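Long-range contact in lectin (Pleurotus ostreatus, PDB 6T0Q), which probably binds galactose-type sugars through carbohydrate-binding modules that each hold a calcium ion: residues Asn199-Ser204 with Glu331-Ile336. Numbering follows the deposited sequence.
Sequences NWIWTS and ESAKII
The shortest polar bond joins the hydroxyl OG of Ser204 to OE1 of Glu331, 2.6 Å away on its syn lone pair. The backbone N of Ser204 meets the other oxygen, Glu331 OE2, at 3.2 Å, almost straight at the hydrogen but from above the carboxylate plane. Chi1 of 57° swings Ser204 OG between its own N and carbonyl carbon, from where it meets the same group as the amide; together the two bonds should fix the carboxylate's rotation. Lys334, fully extended, brings CD to 4.0 Å from Ser204 CA and ends at NZ on the carbonyl of Asn206, with a water bridging NZ to Ser204 O. Beyond this end, Trp202 and Lys334 form an antiparallel hydrogen-bonded pair, N of each to O of the other, and Ile336 N adds a bond to Trp200 O (2.8 Å). Ile201 CD1 packs on Ala333 CB at 3.8 Å, whereas Ile336 CD1 lies against Trp202 CB at 3.9 Å. The side chain of Trp202 touches Asn281, a calcium ligand, placing the pairing beside that site. Strand 199-202 is thus an edge strand beside 331-338, the first and last strands of their antiparallel sheet, consistent with a beta-sandwich carbohydrate-binding module.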
loop_
_atom_site.group_PDB
_atom_site.type_symbol
_atom_site.label_atom_id
_atom_site.label_comp_id
_atom_site.label_asym_id
_atom_site.label_seq_id
_atom_site.Cartn_x
_atom_site.Cartn_y
_atom_site.Cartn_z
ATOM N N ASN A 199 -0.123 -11.496 -21.962
ATOM C CA ASN A 199 0.957 -12.378 -22.392
ATOM C C ASN A 199 0.910 -13.699 -21.646
ATOM O O ASN A 199 0.598 -13.743 -20.452
ATOM C CB ASN A 199 2.349 -11.764 -22.143
ATOM C CG ASN A 199 2.494 -10.398 -22.737
ATOM O OD1 ASN A 199 2.787 -10.257 -23.918
ATOM N ND2 ASN A 199 2.274 -9.370 -21.919
ATOM N N TRP A 200 1.261 -14.772 -22.346
ATOM C CA TRP A 200 1.643 -15.990 -21.657
ATOM C C TRP A 200 2.990 -15.763 -20.983
ATOM O O TRP A 200 3.943 -15.311 -21.628
ATOM C CB TRP A 200 1.741 -17.153 -22.640
ATOM C CG TRP A 200 0.462 -17.508 -23.352
ATOM C CD1 TRP A 200 0.041 -17.047 -24.569
ATOM C CD2 TRP A 200 -0.538 -18.430 -22.903
ATOM N NE1 TRP A 200 -1.163 -17.627 -24.903
ATOM C CE2 TRP A 200 -1.537 -18.482 -23.898
ATOM C CE3 TRP A 200 -0.679 -19.225 -21.760
ATOM C CZ2 TRP A 200 -2.666 -19.295 -23.786
ATOM C CZ3 TRP A 200 -1.803 -20.035 -21.651
ATOM C CH2 TRP A 200 -2.780 -20.062 -22.661
ATOM N N ILE A 201 3.068 -16.040 -19.681
ATOM C CA ILE A 201 4.317 -15.900 -18.941
ATOM C C ILE A 201 4.663 -17.235 -18.293
ATOM O O ILE A 201 3.823 -18.130 -18.153
ATOM C CB ILE A 201 4.267 -14.778 -17.871
ATOM C CG1 ILE A 201 3.210 -15.080 -16.795
ATOM C CG2 ILE A 201 4.004 -13.420 -18.529
ATOM C CD1 ILE A 201 3.194 -14.052 -15.642
ATOM N N TRP A 202 5.927 -17.358 -17.898
ATOM C CA TRP A 202 6.395 -18.505 -17.128
ATOM C C TRP A 202 7.673 -18.084 -16.413
ATOM O O TRP A 202 8.103 -16.929 -16.508
ATOM C CB TRP A 202 6.622 -19.728 -18.027
ATOM C CG TRP A 202 6.539 -21.051 -17.298
ATOM C CD1 TRP A 202 7.581 -21.900 -17.001
ATOM C CD2 TRP A 202 5.353 -21.677 -16.782
ATOM N NE1 TRP A 202 7.107 -23.013 -16.344
ATOM C CE2 TRP A 202 5.746 -22.896 -16.191
ATOM C CE3 TRP A 202 3.993 -21.324 -16.770
ATOM C CZ2 TRP A 202 4.832 -23.764 -15.589
ATOM C CZ3 TRP A 202 3.088 -22.183 -16.173
ATOM C CH2 TRP A 202 3.511 -23.395 -15.595
ATOM N N THR A 203 8.268 -19.018 -15.673
ATOM C CA THR A 203 9.618 -18.780 -15.183
ATOM C C THR A 203 10.608 -18.912 -16.337
ATOM O O THR A 203 10.284 -19.418 -17.419
ATOM C CB THR A 203 9.971 -19.744 -14.050
ATOM O OG1 THR A 203 9.397 -21.030 -14.317
ATOM C CG2 THR A 203 9.444 -19.223 -12.721
ATOM N N SER A 204 11.836 -18.454 -16.100
ATOM C CA SER A 204 12.806 -18.335 -17.180
ATOM C C SER A 204 13.442 -19.666 -17.579
ATOM O O SER A 204 14.275 -19.675 -18.489
ATOM C CB SER A 204 13.890 -17.318 -16.798
ATOM O OG SER A 204 14.529 -17.694 -15.594
ATOM N N GLU A 331 12.190 -13.793 -9.432
ATOM C CA GLU A 331 12.632 -13.156 -10.663
ATOM C C GLU A 331 11.464 -12.477 -11.372
ATOM O O GLU A 331 10.294 -12.754 -11.102
ATOM C CB GLU A 331 13.278 -14.185 -11.603
ATOM C CG GLU A 331 12.315 -15.312 -12.024
ATOM C CD GLU A 331 12.914 -16.302 -13.021
ATOM O OE1 GLU A 331 13.893 -15.949 -13.713
ATOM O OE2 GLU A 331 12.399 -17.438 -13.116
ATOM N N SER A 332 11.798 -11.577 -12.293
ATOM C CA SER A 332 10.815 -11.093 -13.251
ATOM C C SER A 332 10.285 -12.257 -14.078
ATOM O O SER A 332 11.062 -13.073 -14.582
ATOM C CB SER A 332 11.444 -10.047 -14.171
ATOM O OG SER A 332 11.727 -8.866 -13.458
ATOM N N ALA A 333 8.964 -12.342 -14.214
ATOM C CA ALA A 333 8.382 -13.363 -15.078
ATOM C C ALA A 333 8.866 -13.176 -16.511
ATOM O O ALA A 333 9.108 -12.054 -16.967
ATOM C CB ALA A 333 6.848 -13.302 -15.030
ATOM N N LYS A 334 9.002 -14.289 -17.227
ATOM C CA LYS A 334 9.421 -14.274 -18.624
ATOM C C LYS A 334 8.194 -14.283 -19.526
ATOM O O LYS A 334 7.296 -15.115 -19.355
ATOM C CB LYS A 334 10.298 -15.484 -18.943
ATOM C CG LYS A 334 10.742 -15.571 -20.408
ATOM C CD LYS A 334 11.619 -16.788 -20.646
ATOM C CE LYS A 334 12.011 -16.902 -22.126
ATOM N NZ LYS A 334 12.946 -18.037 -22.364
ATOM N N ILE A 335 8.157 -13.364 -20.481
ATOM C CA ILE A 335 7.099 -13.370 -21.488
ATOM C C ILE A 335 7.408 -14.465 -22.499
ATOM O O ILE A 335 8.448 -14.438 -23.162
ATOM C CB ILE A 335 6.965 -12.000 -22.167
ATOM C CG1 ILE A 335 6.278 -11.018 -21.211
ATOM C CG2 ILE A 335 6.148 -12.115 -23.452
ATOM C CD1 ILE A 335 6.185 -9.602 -21.750
ATOM N N ILE A 336 6.529 -15.463 -22.575
ATOM C CA ILE A 336 6.676 -16.508 -23.580
ATOM C C ILE A 336 6.167 -16.016 -24.927
ATOM O O ILE A 336 6.779 -16.278 -25.968
ATOM C CB ILE A 336 5.944 -17.784 -23.119
ATOM C CG1 ILE A 336 6.344 -18.139 -21.681
ATOM C CG2 ILE A 336 6.208 -18.945 -24.091
ATOM C CD1 ILE A 336 7.872 -18.248 -21.438
HETATM O O HOH W 1 15.121 -17.944 -20.309
#